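Local coordinates for protein GH127 beta-L-arabinofuranoside (Geobacillus stearothermophilus, PDB 4QK0) that probably hydrolyses beta-L-arabinofuranosides, as a member of glycoside hydrolase family GH127, at residues 298-301 and 302-306; 332-335 and 336-340; 343-346 and 347-351. All coordinates share one frame; numbering follows the deposited sequence.

Interaction 1. Residues 298-301 and 302-306; sequences NVTK and RQMYI
Asn298 and Gln303 join their side-chain amides where helix 286-302 runs out, a helix end in the GH127 catalytic domain, which belongs to the six-hairpin clan of glycosidases. Gln303 NE2 donates to Asn298 OD1 at 2.9 Å; the oxygen lies almost in the Gln303 amide plane, although the two amides are turned 73° apart. Asn298 reaches this place because its CG stands opposite the main-chain N (chi1 -175°). The joint is shared with Ala262, whose N bonds to Asn298 OD1 and whose O bonds to Gln303 NE2. Replacing Asn298 by an alanine would probably leave Gln303 NE2 with one acceptor fewer and take an acceptor from Ala262 N.

Packing is tightest round Val299 O, which accepts from Gln303 N at 2.9 Å, the donor standing well above the carbonyl plane, while Met304 CB presses on the same oxygen at 3.3 Å. The outer side is looser: the exposed Arg302 brushes Asn298 through CD, then runs extended to a salt bridge with Asp322, and Lys301, in a salt bridge with Glu297, also packs on Asp610 of the second subunit. On the inner side, selenomethionine Met304 bends at its last torsion (chi3 69°) to set CE 3.6 Å from Thr300 O.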
loop_
_atom_site.group_PDB
_atom_site.type_symbol
_atom_site.label_atom_id
_atom_site.label_comp_id
_atom_site.label_asym_id
_atom_site.label_seq_id
_atom_site.Cartn_x
_atom_site.Cartn_y
_atom_site.Cartn_z
ATOM N N ASN A 298 15.967 -4.613 -18.121
ATOM C CA ASN A 298 15.445 -3.920 -16.988
ATOM C C ASN A 298 14.069 -4.505 -16.578
ATOM O O ASN A 298 13.816 -4.757 -15.395
ATOM C CB ASN A 298 15.299 -2.464 -17.255
ATOM C CG ASN A 298 14.856 -1.700 -15.995
ATOM O OD1 ASN A 298 13.773 -1.114 -15.934
ATOM N ND2 ASN A 298 15.748 -1.651 -15.006
ATOM N N VAL A 299 13.177 -4.707 -17.543
ATOM C CA VAL A 299 11.832 -5.202 -17.222
ATOM C C VAL A 299 11.930 -6.610 -16.635
ATOM O O VAL A 299 11.382 -6.863 -15.575
ATOM C CB VAL A 299 10.913 -5.231 -18.449
ATOM C CG1 VAL A 299 9.664 -5.991 -18.136
ATOM C CG2 VAL A 299 10.570 -3.842 -18.853
ATOM N N THR A 300 12.664 -7.494 -17.295
ATOM C CA THR A 300 12.552 -8.899 -17.021
ATOM C C THR A 300 13.511 -9.337 -15.935
ATOM O O THR A 300 13.320 -10.397 -15.380
ATOM C CB THR A 300 12.793 -9.792 -18.276
ATOM O OG1 THR A 300 14.131 -9.631 -18.753
ATOM C CG2 THR A 300 11.842 -9.442 -19.331
ATOM N N LYS A 301 14.554 -8.577 -15.679
ATOM C CA LYS A 301 15.441 -8.909 -14.594
ATOM C C LYS A 301 15.282 -8.011 -13.335
ATOM O O LYS A 301 15.959 -8.227 -12.335
ATOM C CB LYS A 301 16.875 -8.870 -15.066
ATOM C CG LYS A 301 17.064 -10.009 -16.082
ATOM C CD LYS A 301 18.409 -10.731 -16.147
ATOM C CE LYS A 301 18.356 -11.831 -17.224
ATOM N NZ LYS A 301 18.179 -11.253 -18.599
ATOM N N ARG A 302 14.478 -6.964 -13.421
ATOM C CA ARG A 302 14.310 -6.087 -12.263
ATOM C C ARG A 302 12.911 -5.708 -11.961
ATOM O O ARG A 302 12.683 -5.326 -10.848
ATOM C CB ARG A 302 15.175 -4.846 -12.410
ATOM C CG ARG A 302 16.610 -5.237 -12.592
ATOM C CD ARG A 302 17.531 -4.106 -12.396
ATOM N NE ARG A 302 18.910 -4.560 -12.297
ATOM C CZ ARG A 302 19.904 -3.775 -11.887
ATOM N NH1 ARG A 302 19.653 -2.522 -11.510
ATOM N NH2 ARG A 302 21.139 -4.248 -11.821
ATOM N N GLN A 303 11.986 -5.766 -12.922
ATOM C CA GLN A 303 10.620 -5.261 -12.680
ATOM C C GLN A 303 9.525 -6.196 -13.149
ATOM O O GLN A 303 8.486 -5.762 -13.595
ATOM C CB GLN A 303 10.413 -3.891 -13.259
ATOM C CG GLN A 303 11.370 -2.849 -12.679
ATOM C CD GLN A 303 10.919 -1.446 -13.043
ATOM O OE1 GLN A 303 9.911 -0.948 -12.547
ATOM N NE2 GLN A 303 11.614 -0.829 -14.010
HETATM N N MSE A 304 9.747 -7.484 -12.992
HETATM C CA MSE A 304 8.806 -8.474 -13.398
HETATM C C MSE A 304 8.551 -9.450 -12.284
HETATM O O MSE A 304 9.479 -9.906 -11.652
HETATM C CB MSE A 304 9.363 -9.266 -14.595
HETATM C CG MSE A 304 8.376 -10.251 -15.121
HETATM SE SE MSE A 304 9.093 -11.406 -16.588
HETATM C CE MSE A 304 10.346 -12.457 -15.601
ATOM N N TYR A 305 7.272 -9.825 -12.095
ATOM C CA TYR A 305 6.882 -10.823 -11.089
ATOM C C TYR A 305 7.152 -12.223 -11.588
ATOM O O TYR A 305 7.176 -12.481 -12.781
ATOM C CB TYR A 305 5.385 -10.646 -10.760
ATOM C CG TYR A 305 5.066 -9.366 -9.932
ATOM C CD1 TYR A 305 5.199 -9.367 -8.558
ATOM C CD2 TYR A 305 4.630 -8.225 -10.534
ATOM C CE1 TYR A 305 4.918 -8.241 -7.803
ATOM C CE2 TYR A 305 4.360 -7.094 -9.790
ATOM C CZ TYR A 305 4.484 -7.121 -8.394
ATOM O OH TYR A 305 4.241 -5.951 -7.652
ATOM N N ILE A 306 7.216 -13.170 -10.682
ATOM C CA ILE A 306 7.537 -14.502 -11.062
ATOM C C ILE A 306 6.452 -15.112 -11.990
ATOM O O ILE A 306 6.732 -16.035 -12.713
ATOM C CB ILE A 306 7.805 -15.386 -9.842
ATOM C CG1 ILE A 306 8.436 -16.710 -10.249
ATOM C CG2 ILE A 306 6.524 -15.593 -9.048
ATOM C CD1 ILE A 306 8.838 -17.611 -9.101
#

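Interaction 2. Residues 332-335 and 336-340; sequences AETC and ASIAL
Glu333 O is the acceptor on which the first turn of helix 334-350 is built, with Glu333 itself in the N-cap position. It takes Ser337 N at 3.2 Å in the carbonyl plane and Ala336 N at 3.0 Å from well above that plane. The next two carbonyls settle into regular helical bonding, Thr334 O receiving Ile338 N and Cys335 O receiving Ala339 N. Thr334 and Ile338 meet at the same spacing: Ile338, with CG1 beside its backbone N (chi1 -66°), lays CG1 3.4 Å from Thr334 O, and its CD1 meets Thr334 CG2 at 4.1 Å.

Two waters form the next layer. One donates to both Glu333 O (2.6 Å) and Ser337 OG (2.7 Å); the other spans Ala332 O and Ser337 OG, tying the approaching loop to the helix. Further out, Ser337 OG bonds to Gly308 O, and Thr334 OG1 is held by Phe380 O and Asn383 OD1. Cys335 packs on Cys412; these two are disulfide-linked in another structure of this protein but not here. Side chains of helices 266-283 and 413-422 pack on the turn. The chemistry implies that the buried Ser337 hydroxyl is well satisfied, receiving hydrogens from two waters and giving its own to Gly308 O, and that bound water is a structural part of this helix start.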
loop_
_atom_site.group_PDB
_atom_site.type_symbol
_atom_site.label_atom_id
_atom_site.label_comp_id
_atom_site.label_asym_id
_atom_site.label_seq_id
_atom_site.Cartn_x
_atom_site.Cartn_y
_atom_site.Cartn_z
ATOM N N ALA A 332 -0.033 -5.834 -11.868
ATOM C CA ALA A 332 0.106 -7.032 -12.746
ATOM C C ALA A 332 -1.152 -7.281 -13.595
ATOM O O ALA A 332 -1.738 -8.349 -13.589
ATOM C CB ALA A 332 0.451 -8.237 -11.946
ATOM N N GLU A 333 -1.575 -6.226 -14.249
ATOM C CA GLU A 333 -2.769 -6.213 -15.100
ATOM C C GLU A 333 -2.675 -7.301 -16.173
ATOM O O GLU A 333 -1.598 -7.559 -16.741
ATOM C CB GLU A 333 -2.839 -4.860 -15.757
ATOM C CG GLU A 333 -4.062 -4.535 -16.522
ATOM C CD GLU A 333 -4.019 -3.131 -17.154
ATOM O OE1 GLU A 333 -4.861 -2.959 -18.022
ATOM O OE2 GLU A 333 -3.239 -2.202 -16.805
ATOM N N THR A 334 -3.791 -7.970 -16.390
ATOM C CA THR A 334 -3.899 -9.002 -17.388
ATOM C C THR A 334 -3.362 -8.497 -18.739
ATOM O O THR A 334 -2.533 -9.156 -19.331
ATOM C CB THR A 334 -5.380 -9.483 -17.514
ATOM O OG1 THR A 334 -5.848 -9.961 -16.240
ATOM C CG2 THR A 334 -5.477 -10.613 -18.501
ATOM N N CYS A 335 -3.802 -7.320 -19.153
ATOM C CA CYS A 335 -3.397 -6.735 -20.409
ATOM C C CYS A 335 -1.876 -6.493 -20.509
ATOM O O CYS A 335 -1.312 -6.563 -21.590
ATOM C CB CYS A 335 -4.150 -5.441 -20.669
ATOM S SG CYS A 335 -5.812 -5.772 -21.211
ATOM N N ALA A 336 -1.210 -6.262 -19.381
ATOM C CA ALA A 336 0.220 -5.997 -19.416
ATOM C C ALA A 336 0.961 -7.284 -19.656
ATOM O O ALA A 336 2.004 -7.271 -20.287
ATOM C CB ALA A 336 0.700 -5.364 -18.127
ATOM N N SER A 337 0.455 -8.384 -19.110
ATOM C CA SER A 337 1.099 -9.661 -19.289
ATOM C C SER A 337 0.897 -10.168 -20.740
ATOM O O SER A 337 1.822 -10.727 -21.333
ATOM C CB SER A 337 0.603 -10.676 -18.284
ATOM O OG SER A 337 1.288 -10.485 -17.066
ATOM N N ILE A 338 -0.280 -9.900 -21.311
ATOM C CA ILE A 338 -0.527 -10.146 -22.702
ATOM C C ILE A 338 0.444 -9.312 -23.517
ATOM O O ILE A 338 1.060 -9.785 -24.476
ATOM C CB ILE A 338 -1.977 -9.790 -23.049
ATOM C CG1 ILE A 338 -2.949 -10.738 -22.346
ATOM C CG2 ILE A 338 -2.192 -9.784 -24.547
ATOM C CD1 ILE A 338 -4.398 -10.285 -22.474
ATOM N N ALA A 339 0.586 -8.033 -23.173
ATOM C CA ALA A 339 1.500 -7.159 -23.938
ATOM C C ALA A 339 2.950 -7.660 -23.848
ATOM O O ALA A 339 3.719 -7.541 -24.799
ATOM C CB ALA A 339 1.438 -5.752 -23.423
ATOM N N LEU A 340 3.316 -8.254 -22.719
ATOM C CA LEU A 340 4.658 -8.797 -22.611
ATOM C C LEU A 340 4.831 -9.939 -23.607
ATOM O O LEU A 340 5.866 -10.092 -24.232
ATOM C CB LEU A 340 4.923 -9.248 -21.212
ATOM C CG LEU A 340 6.226 -9.939 -20.842
ATOM C CD1 LEU A 340 7.428 -9.070 -21.197
ATOM C CD2 LEU A 340 6.221 -10.258 -19.358
HETATM O O HOH W 1 -0.408 -11.072 -14.394
HETATM O O HOH W 2 0.822 -8.111 -15.912
#

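Interaction 3. Residues 343-346 and 347-351; sequences WTRR and MLELE
Trp343 and Thr344 pass their carbonyls to Met347 N and Leu348 N in regular i to i+4 helical bonds, but the bonds from Glu349 N to Arg345 O, and from Glu349 N and Leu350 N to Arg346 O, are weak as helix 334-350 nears its end and Glu351 leaves helical geometry.

On one side of this last stretch of helix is a Met-aromatic contact. Trp343 and selenomethionine Met347 lie alongside each other, pointing the same way. The CG of Met347 sits over the five-membered ring of Trp343, 4.0 Å from its centroid and 27° off the normal, a CH-pi contact. Because the Met347 chain bends at both chi2 and chi3, its SE stays beside the indole, approaching the ring obliquely and coming 3.5 Å from Trp343 NE1.

A second side carries charge. Arg346 folds at chi2 (-62°), which swings NH1 to Glu349 OE1 for a salt bridge of 2.9 Å. Glu349 uses its syn lone pair, and the carboxylate stands nearly upright to the guanidinium, 87° between planes; Arg346 CD also lies 3.5 Å from OE1. Arg346 NH1 has Glu203 as a second acidic partner. Arg345 NE is 4.2 Å from Glu349 OE2, beyond a salt bridge, and the oxygen lies well out of the guanidinium plane with no N-H aimed at it, yet the charge probably still steadies the carboxylate. Elsewhere Leu348 CG leans on Thr344 O at 3.4 Å.

Trp343 and Arg346 face helix 266-283, Trp343 and Trp296 of helix 286-302 meet edge-to-face, Leu348 and Thr344 pack against helix 354-365, and Arg345 makes a cation-pi contact with Tyr427, just before strand 429-431.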
loop_
_atom_site.group_PDB
_atom_site.type_symbol
_atom_site.label_atom_id
_atom_site.label_comp_id
_atom_site.label_asym_id
_atom_site.label_seq_id
_atom_site.Cartn_x
_atom_site.Cartn_y
_atom_site.Cartn_z
ATOM N N TRP A 343 5.576 -8.481 -26.953
ATOM C CA TRP A 343 6.928 -7.964 -26.977
ATOM C C TRP A 343 7.919 -9.086 -27.211
ATOM O O TRP A 343 8.789 -8.959 -28.076
ATOM C CB TRP A 343 7.242 -7.289 -25.681
ATOM C CG TRP A 343 8.537 -6.600 -25.654
ATOM C CD1 TRP A 343 9.270 -6.171 -26.725
ATOM C CD2 TRP A 343 9.249 -6.162 -24.491
ATOM N NE1 TRP A 343 10.381 -5.508 -26.293
ATOM C CE2 TRP A 343 10.393 -5.470 -24.933
ATOM C CE3 TRP A 343 9.006 -6.254 -23.120
ATOM C CZ2 TRP A 343 11.341 -4.904 -24.039
ATOM C CZ3 TRP A 343 9.939 -5.694 -22.229
ATOM C CH2 TRP A 343 11.083 -5.017 -22.690
ATOM N N THR A 344 7.757 -10.197 -26.507
ATOM C CA THR A 344 8.712 -11.280 -26.618
ATOM C C THR A 344 8.793 -11.798 -28.055
ATOM O O THR A 344 9.845 -12.187 -28.540
ATOM C CB THR A 344 8.379 -12.475 -25.698
ATOM O OG1 THR A 344 7.063 -12.969 -25.997
ATOM C CG2 THR A 344 8.420 -12.048 -24.227
ATOM N N ARG A 345 7.669 -11.852 -28.718
ATOM C CA ARG A 345 7.655 -12.330 -30.066
ATOM C C ARG A 345 8.512 -11.448 -30.988
ATOM O O ARG A 345 9.183 -11.970 -31.823
ATOM C CB ARG A 345 6.228 -12.432 -30.576
ATOM C CG ARG A 345 6.094 -13.329 -31.800
ATOM C CD ARG A 345 4.688 -13.195 -32.316
ATOM N NE ARG A 345 4.504 -13.728 -33.648
ATOM C CZ ARG A 345 3.366 -13.630 -34.325
ATOM N NH1 ARG A 345 2.301 -13.030 -33.790
ATOM N NH2 ARG A 345 3.285 -14.139 -35.540
ATOM N N ARG A 346 8.442 -10.126 -30.858
ATOM C CA ARG A 346 9.287 -9.247 -31.629
ATOM C C ARG A 346 10.737 -9.338 -31.204
ATOM O O ARG A 346 11.644 -9.148 -32.035
ATOM C CB ARG A 346 8.838 -7.800 -31.521
ATOM C CG ARG A 346 7.485 -7.545 -32.149
ATOM C CD ARG A 346 7.485 -7.841 -33.636
ATOM N NE ARG A 346 6.354 -7.256 -34.339
ATOM C CZ ARG A 346 6.152 -7.339 -35.655
ATOM N NH1 ARG A 346 7.020 -7.985 -36.415
ATOM N NH2 ARG A 346 5.058 -6.795 -36.222
HETATM N N MSE A 347 10.984 -9.561 -29.909
HETATM C CA MSE A 347 12.387 -9.680 -29.464
HETATM C C MSE A 347 12.968 -10.897 -30.137
HETATM O O MSE A 347 14.112 -10.892 -30.525
HETATM C CB MSE A 347 12.579 -9.812 -27.971
HETATM C CG MSE A 347 12.201 -8.565 -27.165
HETATM SE SE MSE A 347 13.273 -7.001 -27.610
HETATM C CE MSE A 347 15.011 -7.521 -26.856
ATOM N N LEU A 348 12.210 -11.961 -30.238
ATOM C CA LEU A 348 12.677 -13.162 -30.897
ATOM C C LEU A 348 13.042 -12.922 -32.368
ATOM O O LEU A 348 13.937 -13.537 -32.871
ATOM C CB LEU A 348 11.625 -14.252 -30.838
ATOM C CG LEU A 348 11.590 -14.935 -29.475
ATOM C CD1 LEU A 348 10.371 -15.838 -29.372
ATOM C CD2 LEU A 348 12.878 -15.704 -29.233
ATOM N N GLU A 349 12.326 -12.032 -33.041
ATOM C CA GLU A 349 12.638 -11.690 -34.433
ATOM C C GLU A 349 13.875 -10.820 -34.508
ATOM O O GLU A 349 14.560 -10.786 -35.503
ATOM C CB GLU A 349 11.431 -11.028 -35.093
ATOM C CG GLU A 349 10.284 -12.044 -35.265
ATOM C CD GLU A 349 8.926 -11.420 -35.633
ATOM O OE1 GLU A 349 8.880 -10.183 -35.870
ATOM O OE2 GLU A 349 7.907 -12.160 -35.652
ATOM N N LEU A 350 14.210 -10.168 -33.414
ATOM C CA LEU A 350 15.391 -9.338 -33.366
ATOM C C LEU A 350 16.664 -10.101 -33.021
ATOM O O LEU A 350 17.757 -9.742 -33.442
ATOM C CB LEU A 350 15.144 -8.285 -32.318
ATOM C CG LEU A 350 16.113 -7.149 -32.110
ATOM C CD1 LEU A 350 16.286 -6.366 -33.407
ATOM C CD2 LEU A 350 15.562 -6.249 -31.006
ATOM N N GLU A 351 16.514 -11.168 -32.253
ATOM C CA GLU A 351 17.616 -11.977 -31.826
ATOM C C GLU A 351 17.018 -13.294 -31.254
ATOM O O GLU A 351 16.153 -13.294 -30.352
ATOM C CB GLU A 351 18.401 -11.201 -30.804
ATOM C CG GLU A 351 19.661 -11.873 -30.273
ATOM C CD GLU A 351 20.055 -11.330 -28.907
ATOM O OE1 GLU A 351 19.558 -10.238 -28.517
ATOM O OE2 GLU A 351 20.818 -12.010 -28.182
#

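How the interactions relate
From the N terminus the three contacts follow in series, none nesting in or crossing another, and each is local, between adjoining segments, so none closes a long loop. Interaction 1 ends helix 286-302 and leads into the loop before strand 318-319; interaction 2 then opens helix 334-350, and interaction 3 finishes that same helix, the centres of these two lying about 17 Å apart. Interaction 1 touches both: Met304 SE packs on Leu340 CD2 at 4.2 Å, and Val299 CG2 on Trp343 CZ3 at 3.9 Å. The end of helix 286-302 and the loop after it thus rest against the middle of helix 334-350, between its first turn and its finishing turn, tying successive helices of the catalytic domain together.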